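Local coordinates for uncharacterized protein lp_0118 (Lactobacillus plantarum, PDB 3K2Y), which is uncharacterized but carries a HIRAN domain and so probably binds nucleic acid, as HIRAN domains of relatives do, at residues Leu37-Gly42 with Asn48-Trp53; Asp9-Val14 with Gln69-Leu74; Val23-Thr28 with Ala58-Ile63. All coordinates share one frame; numbering follows the deposited sequence.

Interaction 1: residues Leu37-Gly42 with Asn48-Trp53; sequences LQRESG and NAISVW
In the beta hairpin of strands 34-39 and 50-53, Gln38 and Ser51 form an antiparallel hydrogen-bonded pair: Gln38 N donates a hydrogen bond to Ser51 O at 3.0 Å, and Gln38 O accepts one from Ser51 N at 2.9 Å. Toward the turn, Glu40 N meets Ala49 O at 3.1 Å, while Arg39 NE reaches the same oxygen only weakly.

The face bearing Gln38 and Ser51 is polar. Ser51 OG is the hub: it donates to Glu40 OE2 at 2.7 Å, approaching from above the carboxylate plane, and accepts from Trp53 NE1 at 2.9 Å, almost in the indole plane. A chi1 of 48°, with OG between the backbone N and the carbonyl carbon, sets the hydroxyl between the Glu40 carboxylate and the Trp53 indole. Serine suits this place, being short and able to donate one hydrogen bond and accept another. Both strands belong to the six-stranded antiparallel barrel of this HIRAN domain, and Tyr62 of the neighbouring strand 59-63 bonds to the other carboxylate oxygen of Glu40. With an alanine here instead of Glu40, the hydroxyls of Ser51 and Tyr62 would probably lose the carboxylate they share, and Ser51 OG, the acceptor of the indole N-H, would be freer to turn.

On the other face Leu37 CG packs on Ile50 CG2 at 4.2 Å, and the aliphatic part of Arg39 brings CD to 4.0 Å from Ile50 CG1. Arg39, bent at chi2 (68°), lays its guanidinium alongside the Asn48 amide, while its NH1 forms a salt bridge with Asp76 of helix 68-76.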
# COMPACT_ATOMS: atom_id res chain seq x y z
N LEU A 37 -10.77 -6.74 -11.11
CA LEU A 37 -10.41 -6.65 -9.70
C LEU A 37 -9.36 -7.68 -9.32
O LEU A 37 -9.35 -8.80 -9.84
CB LEU A 37 -11.65 -6.83 -8.82
CG LEU A 37 -12.46 -5.59 -8.43
CD1 LEU A 37 -12.81 -4.77 -9.65
CD2 LEU A 37 -13.72 -6.04 -7.71
N GLN A 38 -8.46 -7.30 -8.42
CA GLN A 38 -7.40 -8.18 -7.97
C GLN A 38 -7.23 -8.11 -6.46
O GLN A 38 -6.97 -7.05 -5.90
CB GLN A 38 -6.08 -7.82 -8.64
CG GLN A 38 -4.96 -8.81 -8.35
CD GLN A 38 -3.65 -8.42 -9.01
OE1 GLN A 38 -2.93 -7.55 -8.51
NE2 GLN A 38 -3.34 -9.05 -10.13
N ARG A 39 -7.37 -9.26 -5.82
CA ARG A 39 -7.21 -9.36 -4.38
C ARG A 39 -5.72 -9.42 -4.05
O ARG A 39 -4.97 -10.20 -4.65
CB ARG A 39 -7.90 -10.63 -3.86
CG ARG A 39 -7.83 -10.80 -2.36
CD ARG A 39 -8.67 -9.74 -1.65
NE ARG A 39 -8.17 -9.44 -0.31
CZ ARG A 39 -8.07 -10.34 0.66
NH1 ARG A 39 -8.45 -11.59 0.45
NH2 ARG A 39 -7.61 -9.98 1.85
N GLU A 40 -5.28 -8.59 -3.11
CA GLU A 40 -3.88 -8.57 -2.72
C GLU A 40 -3.79 -8.73 -1.20
O GLU A 40 -3.54 -7.77 -0.48
CB GLU A 40 -3.22 -7.26 -3.16
CG GLU A 40 -3.50 -6.89 -4.60
CD GLU A 40 -2.75 -5.65 -5.06
OE1 GLU A 40 -2.56 -4.73 -4.23
OE2 GLU A 40 -2.36 -5.59 -6.24
N SER A 41 -4.01 -9.95 -0.72
CA SER A 41 -3.95 -10.21 0.71
C SER A 41 -2.53 -10.07 1.22
O SER A 41 -2.29 -10.10 2.42
CB SER A 41 -4.49 -11.61 1.03
OG SER A 41 -3.57 -12.62 0.64
N GLY A 42 -1.58 -9.92 0.30
CA GLY A 42 -0.18 -9.77 0.67
C GLY A 42 0.26 -8.32 0.69
O GLY A 42 1.43 -8.02 0.94
N ASN A 48 -6.49 -6.47 3.35
CA ASN A 48 -7.81 -6.55 2.71
C ASN A 48 -7.81 -5.85 1.37
O ASN A 48 -8.85 -5.76 0.70
CB ASN A 48 -8.87 -5.93 3.62
CG ASN A 48 -9.32 -6.86 4.72
OD1 ASN A 48 -9.33 -6.49 5.89
ND2 ASN A 48 -9.70 -8.08 4.36
N ALA A 49 -6.64 -5.35 0.99
CA ALA A 49 -6.44 -4.63 -0.26
C ALA A 49 -7.02 -5.32 -1.49
O ALA A 49 -7.03 -6.55 -1.60
CB ALA A 49 -4.95 -4.38 -0.48
N ILE A 50 -7.51 -4.49 -2.40
CA ILE A 50 -8.08 -4.93 -3.66
C ILE A 50 -7.77 -3.85 -4.69
O ILE A 50 -8.38 -2.78 -4.69
CB ILE A 50 -9.61 -5.08 -3.61
CG1 ILE A 50 -10.02 -6.11 -2.57
CG2 ILE A 50 -10.13 -5.51 -4.97
CD1 ILE A 50 -11.52 -6.17 -2.35
N SER A 51 -6.80 -4.13 -5.57
CA SER A 51 -6.44 -3.19 -6.61
C SER A 51 -7.40 -3.29 -7.78
O SER A 51 -8.00 -4.35 -8.03
CB SER A 51 -4.99 -3.43 -7.08
OG SER A 51 -4.73 -4.79 -7.36
N VAL A 52 -7.57 -2.18 -8.49
CA VAL A 52 -8.47 -2.12 -9.63
C VAL A 52 -7.64 -1.99 -10.91
O VAL A 52 -6.57 -1.36 -10.90
CB VAL A 52 -9.44 -0.92 -9.50
CG1 VAL A 52 -10.47 -0.95 -10.63
CG2 VAL A 52 -10.12 -0.97 -8.14
N TRP A 53 -8.12 -2.58 -11.99
CA TRP A 53 -7.40 -2.54 -13.25
C TRP A 53 -8.30 -2.41 -14.47
O TRP A 53 -9.50 -2.71 -14.41
CB TRP A 53 -6.54 -3.79 -13.41
CG TRP A 53 -5.63 -4.07 -12.25
CD1 TRP A 53 -6.00 -4.49 -11.00
CD2 TRP A 53 -4.20 -3.97 -12.24
NE1 TRP A 53 -4.89 -4.66 -10.22
CE2 TRP A 53 -3.77 -4.35 -10.94
CE3 TRP A 53 -3.24 -3.60 -13.19
CZ2 TRP A 53 -2.42 -4.37 -10.58
CZ3 TRP A 53 -1.90 -3.62 -12.83
CH2 TRP A 53 -1.50 -4.01 -11.53

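Interaction 2: residues Asp9-Val14 with Gln69-Leu74; sequences DTVTVV and QPYATL
Tyr71 of helix 68-76 reaches across to strand 4-14, where its ring and hydroxyl make different kinds of contact. The apolar one is with Val11: the two side chains come from opposite directions, and the methyl CG1 of Val11 lies 3.6 Å from Tyr71 CE2 and 4.1 Å from Tyr71 CZ, approaching the ring obliquely. CG1 of Val11 sits beside its backbone N, anti to the carbonyl carbon (chi1 -62°), which carries this methyl toward the far end of the phenol. A branched valine fits here because its second methyl, CG2, can meet another neighbour, Ile63 of strand 59-63. Leu99 of strand 96-103 touches both Val11 and Tyr71, and Ile50 also packs on the tyrosine.

Close to the hydroxyl the contact becomes one of van der Waals packing against a polar residue, with Tyr71 OH 3.2 Å from Asp9 CB. The carboxylate of Asp9 leads away from the tyrosine, and its OD1 accepts from Thr10 N at 2.8 Å through the anti lone pair.

The polar link between helix and strand is made by water. One molecule lies in the plane of the Tyr71 ring, 2.7 Å from Tyr71 OH, and donates to Thr10 O at 2.8 Å. Tyrosine suits the position because it combines an apolar ring, long enough to span from helix to strand, with a hydroxyl that meets the water at the end. The whole is a helix packed by one long aromatic side chain onto a strand of an antiparallel beta-barrel, here that of a HIRAN domain.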
# COMPACT_ATOMS: atom_id res chain seq x y z
N ASP A 9 -22.69 -3.35 -4.76
CA ASP A 9 -22.79 -1.95 -4.39
C ASP A 9 -21.72 -1.12 -5.08
O ASP A 9 -20.93 -1.65 -5.86
CB ASP A 9 -22.67 -1.78 -2.87
CG ASP A 9 -23.65 -0.76 -2.32
OD1 ASP A 9 -23.82 0.31 -2.94
OD2 ASP A 9 -24.26 -1.04 -1.27
N THR A 10 -21.70 0.17 -4.80
CA THR A 10 -20.73 1.07 -5.41
C THR A 10 -19.55 1.34 -4.48
O THR A 10 -19.70 1.35 -3.26
CB THR A 10 -21.37 2.41 -5.78
OG1 THR A 10 -22.04 2.95 -4.63
CG2 THR A 10 -22.37 2.23 -6.90
N VAL A 11 -18.38 1.55 -5.07
CA VAL A 11 -17.18 1.84 -4.30
C VAL A 11 -16.36 2.92 -4.98
O VAL A 11 -16.57 3.23 -6.15
CB VAL A 11 -16.29 0.58 -4.12
CG1 VAL A 11 -17.04 -0.50 -3.37
CG2 VAL A 11 -15.84 0.07 -5.48
N THR A 12 -15.43 3.51 -4.23
CA THR A 12 -14.57 4.55 -4.76
C THR A 12 -13.17 3.98 -4.92
O THR A 12 -12.74 3.15 -4.11
CB THR A 12 -14.51 5.76 -3.81
OG1 THR A 12 -15.84 6.19 -3.50
CG2 THR A 12 -13.74 6.90 -4.45
N VAL A 13 -12.47 4.41 -5.96
CA VAL A 13 -11.12 3.94 -6.21
C VAL A 13 -10.13 5.05 -5.85
O VAL A 13 -10.13 6.12 -6.46
CB VAL A 13 -10.92 3.55 -7.69
CG1 VAL A 13 -9.55 2.92 -7.87
CG2 VAL A 13 -12.01 2.59 -8.13
N VAL A 14 -9.30 4.79 -4.84
CA VAL A 14 -8.32 5.76 -4.38
C VAL A 14 -6.91 5.33 -4.75
O VAL A 14 -6.71 4.28 -5.38
CB VAL A 14 -8.40 5.93 -2.85
CG1 VAL A 14 -9.79 6.38 -2.45
CG2 VAL A 14 -8.06 4.61 -2.17
N GLN A 69 -13.08 -4.55 3.55
CA GLN A 69 -13.54 -5.74 4.26
C GLN A 69 -14.56 -6.66 3.59
O GLN A 69 -14.26 -7.82 3.31
CB GLN A 69 -14.06 -5.34 5.64
CG GLN A 69 -14.85 -6.42 6.36
CD GLN A 69 -16.10 -5.87 7.03
OE1 GLN A 69 -16.02 -5.00 7.91
NE2 GLN A 69 -17.26 -6.36 6.62
N PRO A 70 -15.77 -6.16 3.32
CA PRO A 70 -16.82 -6.97 2.69
C PRO A 70 -16.40 -7.74 1.43
O PRO A 70 -16.48 -8.97 1.39
CB PRO A 70 -17.92 -5.95 2.38
CG PRO A 70 -17.71 -4.89 3.43
CD PRO A 70 -16.21 -4.75 3.42
N TYR A 71 -15.96 -7.01 0.42
CA TYR A 71 -15.56 -7.62 -0.84
C TYR A 71 -14.33 -8.50 -0.69
O TYR A 71 -14.19 -9.51 -1.38
CB TYR A 71 -15.33 -6.52 -1.87
CG TYR A 71 -16.54 -5.62 -2.01
CD1 TYR A 71 -17.72 -6.10 -2.58
CD2 TYR A 71 -16.53 -4.32 -1.52
CE1 TYR A 71 -18.85 -5.30 -2.66
CE2 TYR A 71 -17.66 -3.51 -1.59
CZ TYR A 71 -18.81 -4.01 -2.17
OH TYR A 71 -19.93 -3.22 -2.26
N ALA A 72 -13.44 -8.11 0.23
CA ALA A 72 -12.23 -8.87 0.49
C ALA A 72 -12.61 -10.27 0.97
O ALA A 72 -12.01 -11.26 0.56
CB ALA A 72 -11.39 -8.17 1.55
N THR A 73 -13.63 -10.34 1.82
CA THR A 73 -14.11 -11.61 2.35
C THR A 73 -14.77 -12.44 1.26
O THR A 73 -14.55 -13.65 1.17
CB THR A 73 -15.12 -11.39 3.50
OG1 THR A 73 -14.52 -10.56 4.51
CG2 THR A 73 -15.51 -12.73 4.13
N LEU A 74 -15.58 -11.80 0.42
CA LEU A 74 -16.26 -12.50 -0.67
C LEU A 74 -15.27 -13.10 -1.67
O LEU A 74 -15.47 -14.22 -2.14
CB LEU A 74 -17.20 -11.55 -1.42
CG LEU A 74 -18.39 -11.00 -0.63
CD1 LEU A 74 -19.23 -10.10 -1.53
CD2 LEU A 74 -19.22 -12.16 -0.09
O HOH W 1 -20.11 -0.67 -1.34

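Interaction 3: residues Val23-Thr28 with Ala58-Ile63; sequences VATLTT and AKLGYI
Thr25, on the short helix 22-25, packs against Ala58, just before barrel strand 59-63 of this HIRAN domain, and against Leu60 within that strand. It is the residue of the helical segment that carries the contact, and its CB points toward the strand. Its methyl CG2 is anti to the backbone N, beside the carbonyl carbon (chi1 -66° for OG1), and in that position it lies 3.4 Å from Ala58 CB. CG2 also faces the side chain of Leu60, which crosses that of the threonine at a slant, though the exact place of the leucine methyl CD1 is less sure. The same threonine methyl lies 3.8 Å from Lys59 O. The other branch, OG1, rests 3.5 Å from Ala58 CB. Threonine suits the place because it turns a methyl to the apolar partners, and the small side chain of Ala58 lets the helix come close.

From Thr25 the chain makes a type I turn to Thr28. Leu26, buried, contributes only at its fringe here and packs instead on Gln90 in a loop, while Leu60 is also touched by Leu29 just beyond the turn. Thr28 closes the turn with both its backbone and its side chain: Thr28 N donates to Thr25 O at 2.9 Å, and the hydroxyl Thr28 OG1 donates to that oxygen at 2.8 Å, in the carbonyl plane and on a lone pair.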
# COMPACT_ATOMS: atom_id res chain seq x y z
N VAL A 23 -2.15 8.90 -15.50
CA VAL A 23 -2.75 9.90 -16.39
C VAL A 23 -3.22 9.33 -17.74
O VAL A 23 -4.34 9.60 -18.18
CB VAL A 23 -1.77 11.07 -16.64
CG1 VAL A 23 -0.47 10.56 -17.23
CG2 VAL A 23 -2.41 12.09 -17.56
N ALA A 24 -2.36 8.54 -18.39
CA ALA A 24 -2.71 7.96 -19.68
C ALA A 24 -3.70 6.81 -19.54
O ALA A 24 -4.56 6.61 -20.41
CB ALA A 24 -1.44 7.47 -20.39
N THR A 25 -3.58 6.05 -18.46
CA THR A 25 -4.46 4.91 -18.21
C THR A 25 -5.92 5.33 -18.02
O THR A 25 -6.83 4.63 -18.45
CB THR A 25 -3.99 4.11 -16.99
OG1 THR A 25 -2.73 3.50 -17.28
CG2 THR A 25 -5.01 3.02 -16.63
N LEU A 26 -6.14 6.47 -17.37
CA LEU A 26 -7.50 6.95 -17.15
C LEU A 26 -8.10 7.30 -18.51
O LEU A 26 -9.28 7.64 -18.62
CB LEU A 26 -7.50 8.20 -16.26
CG LEU A 26 -7.02 8.04 -14.81
CD1 LEU A 26 -7.20 9.36 -14.08
CD2 LEU A 26 -7.80 6.94 -14.11
N THR A 27 -7.28 7.20 -19.55
CA THR A 27 -7.71 7.49 -20.91
C THR A 27 -8.23 6.23 -21.59
O THR A 27 -9.11 6.28 -22.44
CB THR A 27 -6.55 8.06 -21.76
OG1 THR A 27 -5.91 9.12 -21.04
CG2 THR A 27 -7.07 8.60 -23.08
N THR A 28 -7.66 5.08 -21.22
CA THR A 28 -8.08 3.80 -21.79
C THR A 28 -9.37 3.33 -21.13
O THR A 28 -9.79 2.19 -21.30
CB THR A 28 -7.00 2.72 -21.60
OG1 THR A 28 -6.85 2.41 -20.21
CG2 THR A 28 -5.66 3.20 -22.15
N ALA A 58 -4.11 -2.24 -16.81
CA ALA A 58 -3.35 -1.07 -16.39
C ALA A 58 -3.94 -0.69 -15.04
O ALA A 58 -5.14 -0.48 -14.91
CB ALA A 58 -3.54 0.07 -17.39
N LYS A 59 -3.08 -0.61 -14.02
CA LYS A 59 -3.54 -0.29 -12.68
C LYS A 59 -4.21 1.07 -12.59
O LYS A 59 -3.76 2.04 -13.19
CB LYS A 59 -2.38 -0.37 -11.69
CG LYS A 59 -2.81 -0.39 -10.24
CD LYS A 59 -1.63 -0.65 -9.33
CE LYS A 59 -2.09 -0.96 -7.92
NZ LYS A 59 -0.95 -1.30 -7.02
N LEU A 60 -5.30 1.13 -11.82
CA LEU A 60 -6.06 2.36 -11.62
C LEU A 60 -5.99 2.81 -10.17
O LEU A 60 -6.11 4.01 -9.88
CB LEU A 60 -7.52 2.15 -12.00
CG LEU A 60 -7.92 2.30 -13.47
CD1 LEU A 60 -7.01 1.47 -14.34
CD2 LEU A 60 -9.36 1.86 -13.64
N GLY A 61 -5.80 1.86 -9.26
CA GLY A 61 -5.72 2.18 -7.85
C GLY A 61 -6.22 1.07 -6.96
O GLY A 61 -5.97 -0.11 -7.23
N TYR A 62 -6.91 1.43 -5.88
CA TYR A 62 -7.44 0.46 -4.93
C TYR A 62 -8.85 0.81 -4.49
O TYR A 62 -9.29 1.95 -4.64
CB TYR A 62 -6.57 0.40 -3.68
CG TYR A 62 -5.24 -0.27 -3.88
CD1 TYR A 62 -4.16 0.43 -4.43
CD2 TYR A 62 -5.07 -1.61 -3.56
CE1 TYR A 62 -2.95 -0.21 -4.65
CE2 TYR A 62 -3.86 -2.25 -3.78
CZ TYR A 62 -2.80 -1.55 -4.33
OH TYR A 62 -1.62 -2.20 -4.58
N ILE A 63 -9.55 -0.19 -3.95
CA ILE A 63 -10.90 0.03 -3.42
C ILE A 63 -10.61 0.75 -2.10
O ILE A 63 -9.76 0.30 -1.34
CB ILE A 63 -11.62 -1.30 -3.09
CG1 ILE A 63 -11.74 -2.18 -4.34
CG2 ILE A 63 -13.00 -1.00 -2.49
CD1 ILE A 63 -12.75 -1.71 -5.35

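How the interactions relate
From the N terminus, strand 4-14 comes first, and interaction 2 closes the longest loop, bringing helix 68-76 back to it. Within that span interaction 3 closes a smaller loop, from helix 22-25 to the start of strand 59-63, and within this in turn lies interaction 1, the hairpin of strands 34-39 and 50-53; the three nest and none cross. All reach one barrel sheet. Strand 59-63 lies between strands 50-53 and 4-14, with backbone bonds probable from Val52 to Gly61 and from Val14 to Tyr62. Interactions 2 and 3 lie on opposite sides of the chain's centre, about 17 Å apart between centres.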